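Local atomic coordinates of variant surface glycoprotein MITAT 1.1 (Trypanosoma brucei brucei, PDB entry 5LY9), a protein that forms, as a dimer, the dense coat on the surface of the parasite that is exchanged for antigenically distinct versions to evade the host immune response. Residues 57-60 with 64-67; 283-288 with 297-302; 338-343 with 347-352. All blocks are in the same frame, centred on the assembly; numbering follows the deposited sequence.

Interaction 1 (57-60 with 64-67); sequences PETQ and QLTL. Unlike the reference sequence in segment 64-67: L65 (reference Ser).
T59 and L65 face each other across the turn that joins helix 24-55 to helix 62-114, the irregular backbone of 57-60 running beside the first turns of the second helix with the CA atoms of T59 and L65 9.1 Å apart. The CB of each residue is directed at the other segment, and the two side chains cross at a slant. T59 places its hydroxyl anti to the backbone N (chi1 -177°), where OG1 comes 4.1 Å from CD1 of L65. The same OG1 is hydrogen-bonded to the backbone N of A61, so the leucine methyl lies against a hydroxyl already engaged in the turn. L65, a difference from the reference sequence, also packs on helix 24-55 and helix 313-321. Q64 is bent at chi2 (87°), and its NE2 is hydrogen-bonded to the backbone O of L303; its OE1 merely passes the carbonyl O of Q60 at 4.2 Å, two acceptors that cannot bond to each other. No hydrogen bond spans the two segments. The contact is thus a light van der Waals one at the connection between the two long helices of the VSG N-terminal domain, with T59 OG1 and Q64 NE2 bonded to the backbone at A61 and L303 instead.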
ATOM      1  N   PRO A  57      -8.366  40.813 -11.098  1.00 30.45           N
ATOM      2  CA  PRO A  57      -8.735  41.279  -9.804  1.00 30.38           C
ATOM      3  C   PRO A  57     -10.021  42.060  -9.821  1.00 32.12           C
ATOM      4  O   PRO A  57     -10.691  42.112  -8.793  1.00 31.72           O
ATOM      5  CB  PRO A  57      -7.541  42.211  -9.382  1.00 31.03           C
ATOM      6  CG  PRO A  57      -6.875  42.548 -10.636  1.00 30.18           C
ATOM      7  CD  PRO A  57      -6.991  41.257 -11.440  1.00 31.79           C
ATOM      8  N   GLU A  58     -10.377  42.652 -10.956  1.00 30.83           N
ATOM      9  CA  GLU A  58     -11.584  43.435 -11.016  1.00 33.73           C
ATOM     10  C   GLU A  58     -12.774  42.621 -11.462  1.00 32.71           C
ATOM     11  O   GLU A  58     -13.783  43.189 -11.815  1.00 32.27           O
ATOM     12  CB  GLU A  58     -11.395  44.649 -11.917  1.00 35.26           C
ATOM     13  CG  GLU A  58     -10.174  45.412 -11.494  1.00 38.25           C
ATOM     14  CD  GLU A  58      -9.960  46.615 -12.372  1.00 44.31           C
ATOM     15  OE1 GLU A  58     -10.861  47.470 -12.352  1.00 43.62           O
ATOM     16  OE2 GLU A  58      -8.916  46.648 -13.084  1.00 50.78           O
ATOM     17  N   THR A  59     -12.668  41.289 -11.458  1.00 29.26           N
ATOM     18  CA  THR A  59     -13.789  40.438 -11.869  1.00 29.57           C
ATOM     19  C   THR A  59     -15.063  40.793 -11.136  1.00 30.16           C
ATOM     20  O   THR A  59     -15.053  41.029  -9.897  1.00 31.76           O
ATOM     21  CB  THR A  59     -13.438  38.917 -11.583  1.00 28.96           C
ATOM     22  OG1 THR A  59     -14.500  38.078 -12.054  1.00 30.12           O
ATOM     23  CG2 THR A  59     -13.145  38.672 -10.087  1.00 28.64           C
ATOM     24  N   GLN A  60     -16.173  40.791 -11.849  1.00 31.55           N
ATOM     25  CA  GLN A  60     -17.464  40.904 -11.186  1.00 34.42           C
ATOM     26  C   GLN A  60     -17.956  39.613 -10.563  1.00 32.04           C
ATOM     27  O   GLN A  60     -19.004  39.612 -10.003  1.00 34.00           O
ATOM     28  CB  GLN A  60     -18.513  41.472 -12.146  1.00 40.07           C
ATOM     29  CG  GLN A  60     -18.187  42.905 -12.643  1.00 46.94           C
ATOM     30  CD  GLN A  60     -17.822  43.884 -11.527  1.00 52.76           C
ATOM     31  OE1 GLN A  60     -16.641  43.991 -11.130  1.00 57.35           O
ATOM     32  NE2 GLN A  60     -18.819  44.619 -11.023  1.00 58.28           N
ATOM     33  N   GLN A  64     -18.239  34.534  -6.090  1.00 22.72           N
ATOM     34  CA  GLN A  64     -18.491  33.175  -6.641  1.00 22.58           C
ATOM     35  C   GLN A  64     -17.169  32.427  -6.833  1.00 21.80           C
ATOM     36  O   GLN A  64     -17.004  31.269  -6.442  1.00 22.05           O
ATOM     37  CB  GLN A  64     -19.166  33.294  -8.005  1.00 22.60           C
ATOM     38  CG  GLN A  64     -20.550  33.902  -7.932  1.00 22.40           C
ATOM     39  CD  GLN A  64     -20.638  35.419  -7.984  1.00 23.39           C
ATOM     40  OE1 GLN A  64     -19.677  36.153  -7.780  1.00 24.43           O
ATOM     41  NE2 GLN A  64     -21.858  35.910  -8.185  1.00 24.10           N
ATOM     42  N   LEU A  65     -16.189  33.115  -7.367  1.00 21.82           N
ATOM     43  CA  LEU A  65     -14.906  32.449  -7.712  1.00 22.80           C
ATOM     44  C   LEU A  65     -14.031  32.194  -6.453  1.00 21.60           C
ATOM     45  O   LEU A  65     -13.372  31.168  -6.340  1.00 21.06           O
ATOM     46  CB  LEU A  65     -14.161  33.292  -8.739  1.00 25.62           C
ATOM     47  CG  LEU A  65     -14.887  33.290 -10.107  1.00 27.33           C
ATOM     48  CD1 LEU A  65     -14.142  34.141 -11.083  1.00 30.81           C
ATOM     49  CD2 LEU A  65     -14.945  31.892 -10.674  1.00 28.01           C
ATOM     50  N   THR A  66     -14.067  33.119  -5.510  1.00 21.51           N
ATOM     51  CA  THR A  66     -13.397  32.934  -4.215  1.00 21.16           C
ATOM     52  C   THR A  66     -13.931  31.673  -3.534  1.00 21.35           C
ATOM     53  O   THR A  66     -13.171  30.857  -3.046  1.00 20.99           O
ATOM     54  CB  THR A  66     -13.551  34.125  -3.321  1.00 21.27           C
ATOM     55  OG1 THR A  66     -12.875  35.260  -3.897  1.00 21.86           O
ATOM     56  CG2 THR A  66     -12.992  33.899  -1.955  1.00 21.51           C
ATOM     57  N   LEU A  67     -15.240  31.563  -3.487  1.00 20.87           N
ATOM     58  CA  LEU A  67     -15.918  30.418  -2.918  1.00 21.00           C
ATOM     59  C   LEU A  67     -15.513  29.151  -3.579  1.00 21.31           C
ATOM     60  O   LEU A  67     -15.175  28.134  -2.905  1.00 21.40           O
ATOM     61  CB  LEU A  67     -17.397  30.624  -3.010  1.00 21.67           C
ATOM     62  CG  LEU A  67     -18.192  29.470  -2.455  1.00 22.61           C
ATOM     63  CD1 LEU A  67     -17.935  29.238  -0.941  1.00 24.32           C
ATOM     64  CD2 LEU A  67     -19.625  29.645  -2.737  1.00 23.22           C
TER

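Interaction 2 (283-288 with 297-302); sequences TLLLPK and ATKLEA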
ATOM      1  N   THR A 283     -17.677  30.759   6.304  1.00 29.38           N
ATOM      2  CA  THR A 283     -16.259  31.091   6.524  1.00 30.95           C
ATOM      3  C   THR A 283     -15.765  32.312   5.775  1.00 32.14           C
ATOM      4  O   THR A 283     -15.074  33.139   6.380  1.00 34.34           O
ATOM      5  CB  THR A 283     -15.389  29.898   6.166  1.00 33.04           C
ATOM      6  OG1 THR A 283     -15.762  28.839   7.053  1.00 36.09           O
ATOM      7  CG2 THR A 283     -13.825  30.169   6.337  1.00 35.93           C
ATOM      8  N   LEU A 284     -16.043  32.409   4.469  1.00 27.64           N
ATOM      9  CA  LEU A 284     -15.427  33.419   3.594  1.00 28.05           C
ATOM     10  C   LEU A 284     -16.307  34.576   3.242  1.00 28.75           C
ATOM     11  O   LEU A 284     -15.813  35.645   2.976  1.00 30.58           O
ATOM     12  CB  LEU A 284     -14.971  32.737   2.287  1.00 27.01           C
ATOM     13  CG  LEU A 284     -13.801  31.754   2.421  1.00 27.53           C
ATOM     14  CD1 LEU A 284     -13.544  31.055   1.082  1.00 26.94           C
ATOM     15  CD2 LEU A 284     -12.570  32.470   3.010  1.00 29.60           C
ATOM     16  N   LEU A 285     -17.628  34.403   3.247  1.00 27.05           N
ATOM     17  CA  LEU A 285     -18.492  35.407   2.631  1.00 26.39           C
ATOM     18  C   LEU A 285     -19.484  36.089   3.569  1.00 29.02           C
ATOM     19  O   LEU A 285     -19.861  37.207   3.324  1.00 31.78           O
ATOM     20  CB  LEU A 285     -19.165  34.793   1.390  1.00 26.86           C
ATOM     21  CG  LEU A 285     -18.351  34.184   0.277  1.00 25.36           C
ATOM     22  CD1 LEU A 285     -19.215  33.728  -0.946  1.00 26.73           C
ATOM     23  CD2 LEU A 285     -17.342  35.148  -0.279  1.00 28.62           C
ATOM     24  N   LEU A 286     -19.956  35.429   4.608  1.00 28.41           N
ATOM     25  CA  LEU A 286     -20.928  36.017   5.499  1.00 28.49           C
ATOM     26  C   LEU A 286     -20.274  36.960   6.513  1.00 31.29           C
ATOM     27  O   LEU A 286     -19.190  36.693   6.977  1.00 32.50           O
ATOM     28  CB  LEU A 286     -21.687  34.966   6.227  1.00 26.85           C
ATOM     29  CG  LEU A 286     -22.629  34.091   5.328  1.00 27.29           C
ATOM     30  CD1 LEU A 286     -23.392  33.074   6.171  1.00 29.45           C
ATOM     31  CD2 LEU A 286     -23.581  34.793   4.426  1.00 30.42           C
ATOM     32  N   PRO A 287     -20.931  38.058   6.868  1.00 34.54           N
ATOM     33  CA  PRO A 287     -20.484  38.772   8.063  1.00 37.57           C
ATOM     34  C   PRO A 287     -20.488  37.905   9.329  1.00 38.82           C
ATOM     35  O   PRO A 287     -21.363  37.035   9.498  1.00 36.60           O
ATOM     36  CB  PRO A 287     -21.523  39.849   8.232  1.00 40.02           C
ATOM     37  CG  PRO A 287     -22.464  39.810   7.067  1.00 40.00           C
ATOM     38  CD  PRO A 287     -22.242  38.506   6.362  1.00 38.57           C
ATOM     39  N   LYS A 288     -19.569  38.176  10.267  1.00 41.02           N
ATOM     40  CA  LYS A 288     -19.477  37.372  11.511  1.00 43.16           C
ATOM     41  C   LYS A 288     -20.705  37.639  12.393  1.00 42.11           C
ATOM     42  O   LYS A 288     -21.148  36.797  13.146  1.00 44.69           O
ATOM     43  CB  LYS A 288     -18.139  37.620  12.242  1.00 50.91           C
ATOM     44  CG  LYS A 288     -16.985  37.948  11.260  1.00 55.34           C
ATOM     45  CD  LYS A 288     -15.595  37.451  11.645  1.00 61.61           C
ATOM     46  CE  LYS A 288     -14.569  37.903  10.618  1.00 62.30           C
ATOM     47  NZ  LYS A 288     -14.079  39.309  10.858  1.00 68.56           N
ATOM     48  N   ALA A 297     -27.747  29.344   2.387  1.00 25.61           N
ATOM     49  CA  ALA A 297     -28.645  29.111   1.257  1.00 25.75           C
ATOM     50  C   ALA A 297     -29.050  30.392   0.539  1.00 26.11           C
ATOM     51  O   ALA A 297     -29.009  30.481  -0.711  1.00 24.67           O
ATOM     52  CB  ALA A 297     -29.897  28.346   1.697  1.00 27.48           C
ATOM     53  N   THR A 298     -29.375  31.410   1.322  1.00 26.97           N
ATOM     54  CA  THR A 298     -29.749  32.717   0.776  1.00 27.08           C
ATOM     55  C   THR A 298     -28.618  33.328   0.039  1.00 26.01           C
ATOM     56  O   THR A 298     -28.820  33.821  -1.047  1.00 26.26           O
ATOM     57  CB  THR A 298     -30.153  33.649   1.913  1.00 28.71           C
ATOM     58  OG1 THR A 298     -31.318  33.083   2.519  1.00 29.28           O
ATOM     59  CG2 THR A 298     -30.489  34.997   1.383  1.00 29.67           C
ATOM     60  N   LYS A 299     -27.395  33.268   0.589  1.00 24.59           N
ATOM     61  CA  LYS A 299     -26.250  33.839  -0.097  1.00 24.01           C
ATOM     62  C   LYS A 299     -25.951  33.069  -1.381  1.00 22.69           C
ATOM     63  O   LYS A 299     -25.613  33.642  -2.403  1.00 22.31           O
ATOM     64  CB  LYS A 299     -25.037  33.811   0.807  1.00 24.37           C
ATOM     65  CG  LYS A 299     -23.801  34.369   0.153  1.00 25.83           C
ATOM     66  CD  LYS A 299     -23.974  35.830  -0.111  1.00 26.45           C
ATOM     67  CE  LYS A 299     -22.654  36.429  -0.303  1.00 28.55           C
ATOM     68  NZ  LYS A 299     -22.743  37.907  -0.606  1.00 29.63           N
ATOM     69  N   LEU A 300     -26.026  31.724  -1.329  1.00 22.44           N
ATOM     70  CA  LEU A 300     -25.811  30.929  -2.535  1.00 22.42           C
ATOM     71  C   LEU A 300     -26.797  31.276  -3.654  1.00 23.61           C
ATOM     72  O   LEU A 300     -26.416  31.292  -4.840  1.00 22.71           O
ATOM     73  CB  LEU A 300     -25.872  29.400  -2.274  1.00 22.46           C
ATOM     74  CG  LEU A 300     -24.739  28.851  -1.404  1.00 22.67           C
ATOM     75  CD1 LEU A 300     -25.077  27.492  -0.821  1.00 23.68           C
ATOM     76  CD2 LEU A 300     -23.506  28.761  -2.262  1.00 22.64           C
ATOM     77  N   GLU A 301     -28.038  31.528  -3.287  1.00 23.05           N
ATOM     78  CA  GLU A 301     -29.065  31.898  -4.309  1.00 24.42           C
ATOM     79  C   GLU A 301     -28.724  33.249  -4.931  1.00 24.38           C
ATOM     80  O   GLU A 301     -28.891  33.471  -6.135  1.00 23.91           O
ATOM     81  CB  GLU A 301     -30.415  31.979  -3.652  1.00 25.70           C
ATOM     82  CG  GLU A 301     -30.945  30.638  -3.363  1.00 27.92           C
ATOM     83  CD  GLU A 301     -32.068  30.606  -2.341  1.00 32.76           C
ATOM     84  OE1 GLU A 301     -32.333  31.581  -1.601  1.00 34.69           O
ATOM     85  OE2 GLU A 301     -32.714  29.529  -2.318  1.00 39.35           O
ATOM     86  N   ALA A 302     -28.276  34.181  -4.080  1.00 23.00           N
ATOM     87  CA  ALA A 302     -27.827  35.486  -4.569  1.00 23.10           C
ATOM     88  C   ALA A 302     -26.603  35.461  -5.406  1.00 24.67           C
ATOM     89  O   ALA A 302     -26.356  36.357  -6.231  1.00 25.07           O
ATOM     90  CB  ALA A 302     -27.675  36.445  -3.377  1.00 24.45           C
TER
HETATM   91  O   HOH W   1     -22.339  38.414   2.315  0.50 32.65           O
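K299 carries its whole side of this contact, its aliphatic chain lying against L285 and L286 near the C-terminal part of helix 275-285. The closer packing is at the root of the lysine: CD2 of L286 rests 4.0 Å from CB of K299, the two side chains sliding past each other in opposite directions. Farther out, CE of K299 passes 4.2 Å from CB of L285. With CG anti to the backbone N (chi1 179°) and a bend at chi2 (66°), the lysine first reaches out from its helix and then turns along the other segment, which leaves CB to L286 and CE to L285 and carries the ammonium group beyond them.

The polar side is looser and wet. A water there donates a hydrogen bond to the backbone O of L285 at 2.9 Å and accepts one from NZ of K299 at 3.0 Å, so the lysine reaches the backbone O of L285 through one water. NZ is also hydrogen-bonded to OE1 of Q63, on helix 62-114, and its charge is thus met by a water and an amide oxygen. None of the three touching residues is fully buried, and P287 and K288 continue into exposed loop.

The contact joins two short helices laid on the long helix 62-114: L285 also packs on L67 of that helix and L303 of helix 295-304, L286 reaches A295 and E296, and K299 touches V281. L285 further meets M355 of the second subunit, placing the pair of helices beside the dimer interface.

Interaction 3 (338-343 with 347-352); sequences GKIHDT and GDILSN
I340 and I349 both hold CG1 anti to the carbonyl carbon (chi1 -59° and -70°) and extend it further through chi2, which points the two CD1 methyls at each other, tip to tip, 4.0 Å apart. Both side chains also touch R331, and I349 reaches I51 of helix 24-55. I340 thereby packs the loop after strand 335-336, whose G338 and K339 border the glycan carried by the protein itself, onto the helix that follows. Where the loop turns into helix 343-367, G347 N donates to T343 O at 3.0 Å, a nearly straight bond (167° at the hydrogen) that is among the first of the helix. D342 stands at the N-cap position, and its OD2 accepts from the backbone N of E345. One turn on, G347 O accepts twice, from S351 N and, at 2.7 Å, from S351 OG, the two donors coming from opposite faces of its plane. The apolar isoleucine pair thus holds the loop against the helix, and the backbone bond and the cap start that helix, while D348 and S351 bond to the second subunit, D348 by a salt bridge to its R74 and S351 OG by a hydrogen bond to NH2 of its R69.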
ATOM      1  N   GLY A 338      -8.727  25.569 -19.445  1.00 27.44           N
ATOM      2  CA  GLY A 338      -9.385  24.293 -19.650  1.00 29.18           C
ATOM      3  C   GLY A 338      -8.506  23.250 -20.387  1.00 32.17           C
ATOM      4  O   GLY A 338      -8.800  22.082 -20.284  1.00 35.22           O
ATOM      5  N   LYS A 339      -7.444  23.644 -21.072  1.00 30.98           N
ATOM      6  CA  LYS A 339      -6.555  22.623 -21.677  1.00 33.43           C
ATOM      7  C   LYS A 339      -5.298  22.368 -20.901  1.00 31.49           C
ATOM      8  O   LYS A 339      -4.427  21.637 -21.395  1.00 32.06           O
ATOM      9  CB  LYS A 339      -6.190  23.059 -23.074  1.00 37.22           C
ATOM     10  CG  LYS A 339      -7.381  22.863 -24.018  1.00 43.86           C
ATOM     11  CD  LYS A 339      -7.119  23.552 -25.336  1.00 51.55           C
ATOM     12  CE  LYS A 339      -7.899  22.937 -26.505  1.00 57.28           C
ATOM     13  NZ  LYS A 339      -7.686  23.800 -27.698  1.00 59.78           N
ATOM     14  N   ILE A 340      -5.138  22.972 -19.716  1.00 27.29           N
ATOM     15  CA  ILE A 340      -3.860  22.832 -18.988  1.00 26.73           C
ATOM     16  C   ILE A 340      -4.240  22.041 -17.740  1.00 26.89           C
ATOM     17  O   ILE A 340      -5.048  22.512 -16.956  1.00 27.42           O
ATOM     18  CB  ILE A 340      -3.306  24.223 -18.548  1.00 28.05           C
ATOM     19  CG1 ILE A 340      -3.076  25.114 -19.774  1.00 28.06           C
ATOM     20  CG2 ILE A 340      -2.038  24.052 -17.747  1.00 27.87           C
ATOM     21  CD1 ILE A 340      -2.801  26.586 -19.518  1.00 28.91           C
ATOM     22  N   HIS A 341      -3.753  20.839 -17.629  1.00 26.59           N
ATOM     23  CA  HIS A 341      -4.152  19.935 -16.514  1.00 27.25           C
ATOM     24  C   HIS A 341      -2.994  19.593 -15.539  1.00 25.71           C
ATOM     25  O   HIS A 341      -3.262  19.152 -14.415  1.00 24.52           O
ATOM     26  CB  HIS A 341      -4.734  18.648 -17.105  1.00 29.73           C
ATOM     27  CG  HIS A 341      -3.732  17.816 -17.832  1.00 33.04           C
ATOM     28  ND1 HIS A 341      -2.877  16.932 -17.192  1.00 36.96           N
ATOM     29  CD2 HIS A 341      -3.401  17.778 -19.146  1.00 35.55           C
ATOM     30  CE1 HIS A 341      -2.046  16.411 -18.082  1.00 36.50           C
ATOM     31  NE2 HIS A 341      -2.371  16.878 -19.283  1.00 37.00           N
ATOM     32  N   ASP A 342      -1.754  19.818 -15.961  1.00 24.01           N
ATOM     33  CA  ASP A 342      -0.610  19.391 -15.190  1.00 25.04           C
ATOM     34  C   ASP A 342      -0.446  20.284 -13.988  1.00 23.11           C
ATOM     35  O   ASP A 342      -0.309  21.509 -14.145  1.00 21.77           O
ATOM     36  CB  ASP A 342       0.625  19.399 -16.046  1.00 26.84           C
ATOM     37  CG  ASP A 342       1.831  18.912 -15.310  1.00 28.65           C
ATOM     38  OD1 ASP A 342       1.983  17.670 -15.116  1.00 31.25           O
ATOM     39  OD2 ASP A 342       2.595  19.756 -14.834  1.00 27.56           O
ATOM     40  N   THR A 343      -0.386  19.686 -12.796  1.00 22.44           N
ATOM     41  CA  THR A 343      -0.288  20.486 -11.597  1.00 23.44           C
ATOM     42  C   THR A 343       0.981  21.282 -11.476  1.00 23.09           C
ATOM     43  O   THR A 343       0.965  22.352 -10.925  1.00 22.80           O
ATOM     44  CB  THR A 343      -0.478  19.695 -10.285  1.00 24.26           C
ATOM     45  OG1 THR A 343       0.478  18.673 -10.237  1.00 25.00           O
ATOM     46  CG2 THR A 343      -1.865  19.062 -10.247  1.00 26.29           C
ATOM     47  N   GLY A 347       0.899  25.296 -11.112  1.00 21.65           N
ATOM     48  CA  GLY A 347       1.671  25.940 -10.049  1.00 20.61           C
ATOM     49  C   GLY A 347       2.615  27.044 -10.541  1.00 21.89           C
ATOM     50  O   GLY A 347       2.689  28.123  -9.933  1.00 21.85           O
ATOM     51  N   ASP A 348       3.329  26.800 -11.615  1.00 22.65           N
ATOM     52  CA  ASP A 348       4.190  27.814 -12.219  1.00 23.33           C
ATOM     53  C   ASP A 348       3.357  29.041 -12.702  1.00 23.91           C
ATOM     54  O   ASP A 348       3.743  30.214 -12.493  1.00 24.38           O
ATOM     55  CB  ASP A 348       4.883  27.269 -13.482  1.00 23.70           C
ATOM     56  CG  ASP A 348       6.047  26.344 -13.204  1.00 25.42           C
ATOM     57  OD1 ASP A 348       6.427  26.070 -12.047  1.00 25.07           O
ATOM     58  OD2 ASP A 348       6.595  25.840 -14.256  1.00 26.21           O
ATOM     59  N   ILE A 349       2.227  28.778 -13.378  1.00 23.33           N
ATOM     60  CA  ILE A 349       1.415  29.870 -13.872  1.00 23.06           C
ATOM     61  C   ILE A 349       0.875  30.728 -12.694  1.00 23.35           C
ATOM     62  O   ILE A 349       0.899  31.963 -12.752  1.00 22.41           O
ATOM     63  CB  ILE A 349       0.246  29.340 -14.741  1.00 23.04           C
ATOM     64  CG1 ILE A 349       0.791  28.770 -16.090  1.00 24.08           C
ATOM     65  CG2 ILE A 349      -0.737  30.428 -15.052  1.00 24.03           C
ATOM     66  CD1 ILE A 349      -0.142  27.758 -16.726  1.00 25.20           C
ATOM     67  N   LEU A 350       0.376  30.079 -11.670  1.00 22.34           N
ATOM     68  CA  LEU A 350      -0.087  30.803 -10.492  1.00 22.75           C
ATOM     69  C   LEU A 350       1.034  31.614  -9.866  1.00 22.37           C
ATOM     70  O   LEU A 350       0.803  32.790  -9.505  1.00 22.28           O
ATOM     71  CB  LEU A 350      -0.734  29.940  -9.471  1.00 21.70           C
ATOM     72  CG  LEU A 350      -1.282  30.668  -8.239  1.00 20.92           C
ATOM     73  CD1 LEU A 350      -2.316  31.732  -8.698  1.00 21.81           C
ATOM     74  CD2 LEU A 350      -1.913  29.671  -7.301  1.00 21.77           C
ATOM     75  N   SER A 351       2.202  31.022  -9.755  1.00 22.24           N
ATOM     76  CA  SER A 351       3.336  31.765  -9.187  1.00 23.22           C
ATOM     77  C   SER A 351       3.626  33.064  -9.947  1.00 24.22           C
ATOM     78  O   SER A 351       3.850  34.102  -9.349  1.00 24.08           O
ATOM     79  CB  SER A 351       4.549  30.875  -9.154  1.00 22.97           C
ATOM     80  OG  SER A 351       4.314  29.683  -8.396  1.00 22.62           O
ATOM     81  N   ASN A 352       3.638  32.962 -11.270  1.00 23.01           N
ATOM     82  CA  ASN A 352       3.933  34.090 -12.138  1.00 26.33           C
ATOM     83  C   ASN A 352       2.821  35.145 -11.963  1.00 27.31           C
ATOM     84  O   ASN A 352       3.113  36.338 -11.832  1.00 27.66           O
ATOM     85  CB  ASN A 352       4.025  33.606 -13.576  1.00 27.48           C
ATOM     86  CG  ASN A 352       4.770  34.558 -14.463  1.00 30.49           C
ATOM     87  OD1 ASN A 352       5.259  34.194 -15.525  1.00 33.63           O
ATOM     88  ND2 ASN A 352       4.804  35.811 -14.064  1.00 30.47           N
TER

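How the interactions relate
The touching residues of interaction 3 are all buried, whereas interaction 1 is partly buried and interaction 2 lies at the surface. Interactions 1 and 2 adjoin, with centres about 14 Å apart: L67 of segment 64-67 packs its CD2 4.0 Å from CD2 of L300, and its CB against L285, so helix 62-114 belongs to one contact and supports the other. Interaction 3 touches neither, yet L65 and I349 both pack on helix 24-55, and interactions 1 and 2 meet M355 on helix 343-367 of the second subunit. The chemistry follows the setting: a methyl against an engaged hydroxyl in the first, a lysine with bridging water in the second, and an isoleucine pair with a direct helix bond in the third.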